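Local atomic coordinates of G-protein alpha subunit Galpha7 (Naegleria fowleri, PDB entry 6NE6), a protein that probably binds and hydrolyses GTP as the switchable alpha subunit of a heterotrimeric G protein, relaying signals from receptors to downstream effectors. Residues V59-T64 / E81-L86; E87-I90 / T94-V97. All coordinates share one frame; numbering follows the deposited sequence.

Interaction 1: residues V59-T64 / E81-L86; sequences VLIQAT and EKIEGL. With EDO (1,2-ethanediol), chain J.
Ile61 and Gln62 of the long helix 39-66 face Ile83 and Glu84 of helix 74-89 in a helix-helix contact of the all-helical domain that G-protein alpha subunits carry as an insertion in their Ras-like GTPase fold. The axes of the two short segments approach to 10.1 Å and run at 124°, so these segments are steeply inclined and closer to antiparallel than to parallel; large side chains must bridge the gap. Ile61 does so with two branches. Its CG1 stands anti to the carbonyl carbon (chi1 -68°) and leads CD1 across to Ile83; in one of the two conformers of Ile83, CD1 lies 3.7 Å from its CG2. The other branch, CG2, rests 3.8 Å from both CG and OE2 of Glu84. A beta-branched residue suits this place because it covers two neighbours at once. Glu84 is amphipathic: its CG methylene packs against Ile61, while its extended chain carries the carboxylate to the partly exposed edge of the interface. There OE1 accepts a hydrogen bond of 2.5 Å from O1 of an ethanediol, probably from the crystallisation liquor, and OE2 forms a salt bridge with Lys65, which also binds the diol. The Gln62 amide lies nearly coplanar with this carboxylate (11°), but its NE2 sits implausibly close to OE2 of Glu84, at 2.2 Å, and Gln62 has a second conformer, so the pairing is doubtful. Within helix 39-66, the hydroxyl OG1 of Thr64 turns back to O of Ile61 at 2.7 Å, meeting a lone pair in the carbonyl plane and satisfying a buried polar group. Helix 100-109 completes the apolar side, with Leu109 against both isoleucines and Ile106 against Ile83, while helix 113-120 packs on Leu60, Ala63 and Thr64.

Interaction 2: residues E87-I90 / T94-V97; sequences EQKI and TDKV. With EDO (1,2-ethanediol), chain F.
Ile90 and Lys89 meet Val97 and Asp95 where the C-terminal end of helix 74-89 gives way to the loop leading to helix 100-109, a helix-loop-helix connection at the surface of the helical domain. The apolar part is small: CD1 of Ile90 touches CG2 of Val97 at 3.7 Å. Ile90 leaves its backbone alongside the loop, but the turn at chi2 (-60°) brings CD1 up to Val97, and the compact, branched valine offers a methyl to receive it. The aliphatic end of Lys89 adds to this patch, its CE lying 4.1 Å from the same CG2. Charge plays a looser part. Beyond a bend at chi3 (77°), NZ of Lys89 comes within 4.1 Å of OD2 of Asp95, too far for a salt bridge, though it may give a mild electrostatic attraction at the protein surface, where two charged residues are at home. Ile90 also packs on Glu51 and Leu54 of helix 39-66. Polar bonding in the loop involves its backbone and an ethanediol, probably from the crystallisation liquor. O2 of the diol donates a weak hydrogen bond to O of Asp95 and accepts one from N of Val97, 3.0 Å away and nearly straight at 166°.

From the N terminus, the chain runs along helix 39-66, turns, and re-enters as helix 74-89; interaction 1 closes this loop of 16 intervening residues. Continuing along the same helix past its end, the chain makes a much tighter turn, which interaction 2 closes across three residues before helix 100-109 begins. The two contacts therefore follow in series, neither enclosing nor crossing the other, with centres about 14 Å apart. Helix 74-89 serves both, and they meet directly where CD2 of Leu86 packs 3.6 Å from CG1 of Val97. Together they join helix 39-66, helix 74-89 and the loop leading to helix 100-109 within the helical domain.

Interaction 1: residues V59-T64 / E81-L86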
# COMPACT_ATOMS: atom_id res chain seq x y z
N VAL A 59 17.95 -4.07 -2.24
CA VAL A 59 17.94 -2.89 -1.38
C VAL A 59 18.62 -3.20 -0.06
O VAL A 59 19.41 -2.40 0.44
CB VAL A 59 16.50 -2.40 -1.17
CG1 VAL A 59 16.48 -1.27 -0.11
CG2 VAL A 59 15.92 -1.89 -2.49
N LEU A 60 18.35 -4.38 0.50
CA LEU A 60 19.01 -4.77 1.74
C LEU A 60 20.52 -4.90 1.56
O LEU A 60 21.29 -4.48 2.42
CB LEU A 60 18.41 -6.08 2.27
CG LEU A 60 17.00 -5.88 2.85
CD1 LEU A 60 16.26 -7.18 3.04
CD2 LEU A 60 17.10 -5.13 4.18
N ILE A 61 20.96 -5.48 0.43
CA ILE A 61 22.39 -5.58 0.18
C ILE A 61 23.02 -4.19 0.12
O ILE A 61 24.05 -3.93 0.74
CB ILE A 61 22.66 -6.37 -1.11
CG1 ILE A 61 22.27 -7.83 -0.94
CG2 ILE A 61 24.16 -6.27 -1.51
CD1 ILE A 61 22.10 -8.58 -2.28
N GLN A 62 22.40 -3.28 -0.64
CA GLN A 62 22.92 -1.92 -0.71
C GLN A 62 22.94 -1.27 0.67
O GLN A 62 23.87 -0.51 1.00
CB GLN A 62 22.09 -1.07 -1.68
CG GLN A 62 22.04 -1.60 -3.10
CD GLN A 62 23.38 -2.09 -3.58
OE1 GLN A 62 24.37 -1.36 -3.55
NE2 GLN A 62 23.42 -3.34 -4.00
N ALA A 63 21.92 -1.56 1.47
CA ALA A 63 21.84 -0.99 2.82
C ALA A 63 23.01 -1.44 3.68
O ALA A 63 23.53 -0.66 4.49
CB ALA A 63 20.51 -1.38 3.46
N THR A 64 23.43 -2.71 3.56
CA THR A 64 24.58 -3.15 4.36
C THR A 64 25.83 -2.37 3.97
O THR A 64 26.70 -2.10 4.81
CB THR A 64 24.87 -4.65 4.22
OG1 THR A 64 25.39 -4.94 2.90
CG2 THR A 64 23.65 -5.51 4.53
N GLU A 81 26.72 -10.40 -4.35
CA GLU A 81 27.15 -9.84 -5.64
C GLU A 81 26.34 -10.43 -6.79
O GLU A 81 25.96 -9.71 -7.72
CB GLU A 81 28.64 -10.07 -5.85
CG GLU A 81 29.54 -9.25 -4.95
CD GLU A 81 30.94 -9.10 -5.52
OE1 GLU A 81 31.20 -8.10 -6.21
OE2 GLU A 81 31.77 -10.00 -5.28
N LYS A 82 26.05 -11.73 -6.74
CA LYS A 82 25.23 -12.35 -7.77
C LYS A 82 23.84 -11.71 -7.82
O LYS A 82 23.34 -11.38 -8.91
CB LYS A 82 25.11 -13.86 -7.54
CG LYS A 82 23.97 -14.51 -8.32
CD LYS A 82 23.69 -15.95 -7.89
CE LYS A 82 22.47 -16.52 -8.64
NZ LYS A 82 22.21 -17.96 -8.37
N ILE A 83 23.22 -11.52 -6.65
CA ILE A 83 21.88 -10.95 -6.63
C ILE A 83 21.89 -9.52 -7.13
O ILE A 83 21.00 -9.11 -7.89
CB ILE A 83 21.28 -11.08 -5.21
CG1 ILE A 83 20.83 -12.54 -4.98
CG2 ILE A 83 20.15 -10.09 -5.02
CD1 ILE A 83 20.88 -13.02 -3.53
N GLU A 84 22.89 -8.73 -6.72
CA GLU A 84 23.05 -7.37 -7.24
C GLU A 84 23.07 -7.35 -8.76
O GLU A 84 22.39 -6.53 -9.39
CB GLU A 84 24.35 -6.75 -6.72
CG GLU A 84 24.33 -6.32 -5.28
CD GLU A 84 25.53 -5.47 -4.95
OE1 GLU A 84 26.67 -5.93 -5.18
OE2 GLU A 84 25.35 -4.32 -4.50
N GLY A 85 23.88 -8.22 -9.36
CA GLY A 85 23.97 -8.27 -10.81
C GLY A 85 22.64 -8.63 -11.46
O GLY A 85 22.27 -8.05 -12.48
N LEU A 86 21.92 -9.58 -10.87
CA LEU A 86 20.65 -10.00 -11.46
C LEU A 86 19.60 -8.91 -11.32
O LEU A 86 18.81 -8.68 -12.25
CB LEU A 86 20.17 -11.29 -10.82
CG LEU A 86 20.95 -12.55 -11.18
CD1 LEU A 86 20.43 -13.73 -10.40
CD2 LEU A 86 20.88 -12.82 -12.68
C1 EDO J . 27.72 -7.26 -2.46
O1 EDO J . 28.44 -6.66 -3.54
C2 EDO J . 28.70 -7.72 -1.39
O2 EDO J . 29.73 -6.73 -1.22

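Interaction 2: residues E87-I90 / T94-V97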
# COMPACT_ATOMS: atom_id res chain seq x y z
N GLU A 87 19.55 -8.23 -10.17
CA GLU A 87 18.58 -7.15 -10.02
C GLU A 87 18.87 -6.02 -10.99
O GLU A 87 17.95 -5.45 -11.59
CB GLU A 87 18.57 -6.63 -8.58
CG GLU A 87 17.77 -5.33 -8.40
CD GLU A 87 16.29 -5.48 -8.72
OE1 GLU A 87 15.79 -6.63 -8.79
OE2 GLU A 87 15.61 -4.45 -8.91
N GLN A 88 20.16 -5.68 -11.18
CA GLN A 88 20.53 -4.62 -12.12
C GLN A 88 20.22 -4.99 -13.57
O GLN A 88 20.18 -4.10 -14.42
CB GLN A 88 22.02 -4.29 -11.98
N LYS A 89 19.99 -6.27 -13.86
CA LYS A 89 19.64 -6.71 -15.20
C LYS A 89 18.14 -6.73 -15.46
O LYS A 89 17.73 -6.84 -16.62
CB LYS A 89 20.21 -8.12 -15.46
CG LYS A 89 20.34 -8.49 -16.93
CD LYS A 89 20.80 -9.93 -17.13
CE LYS A 89 19.67 -10.92 -16.90
NZ LYS A 89 19.95 -12.26 -17.51
N ILE A 90 17.30 -6.62 -14.41
CA ILE A 90 15.88 -6.97 -14.55
C ILE A 90 15.20 -6.08 -15.59
O ILE A 90 14.43 -6.57 -16.42
CB ILE A 90 15.16 -6.87 -13.20
CG1 ILE A 90 15.42 -8.12 -12.36
CG2 ILE A 90 13.65 -6.74 -13.43
CD1 ILE A 90 14.96 -9.41 -13.04
N THR A 94 14.41 -9.66 -21.14
CA THR A 94 13.14 -10.38 -21.13
C THR A 94 13.28 -11.78 -20.58
O THR A 94 12.27 -12.48 -20.45
CB THR A 94 12.54 -10.45 -22.54
OG1 THR A 94 13.48 -11.07 -23.45
CG2 THR A 94 12.19 -9.06 -23.05
N ASP A 95 14.49 -12.22 -20.26
CA ASP A 95 14.71 -13.56 -19.76
C ASP A 95 14.05 -13.77 -18.40
O ASP A 95 13.86 -12.83 -17.63
CB ASP A 95 16.20 -13.85 -19.61
CG ASP A 95 16.92 -13.87 -20.92
OD1 ASP A 95 16.25 -14.07 -21.96
OD2 ASP A 95 18.15 -13.69 -20.90
N LYS A 96 13.74 -15.03 -18.11
CA LYS A 96 13.32 -15.42 -16.77
C LYS A 96 14.57 -15.55 -15.92
O LYS A 96 15.41 -16.42 -16.16
CB LYS A 96 12.54 -16.73 -16.81
N VAL A 97 14.70 -14.66 -14.94
CA VAL A 97 15.86 -14.67 -14.05
C VAL A 97 15.66 -15.59 -12.85
O VAL A 97 16.61 -16.19 -12.34
CB VAL A 97 16.15 -13.22 -13.60
CG1 VAL A 97 17.30 -13.18 -12.61
CG2 VAL A 97 16.45 -12.34 -14.81
C1 EDO F . 11.44 -13.33 -12.99
O1 EDO F . 11.86 -14.60 -13.49
C2 EDO F . 11.57 -12.29 -14.09
O2 EDO F . 12.91 -12.26 -14.57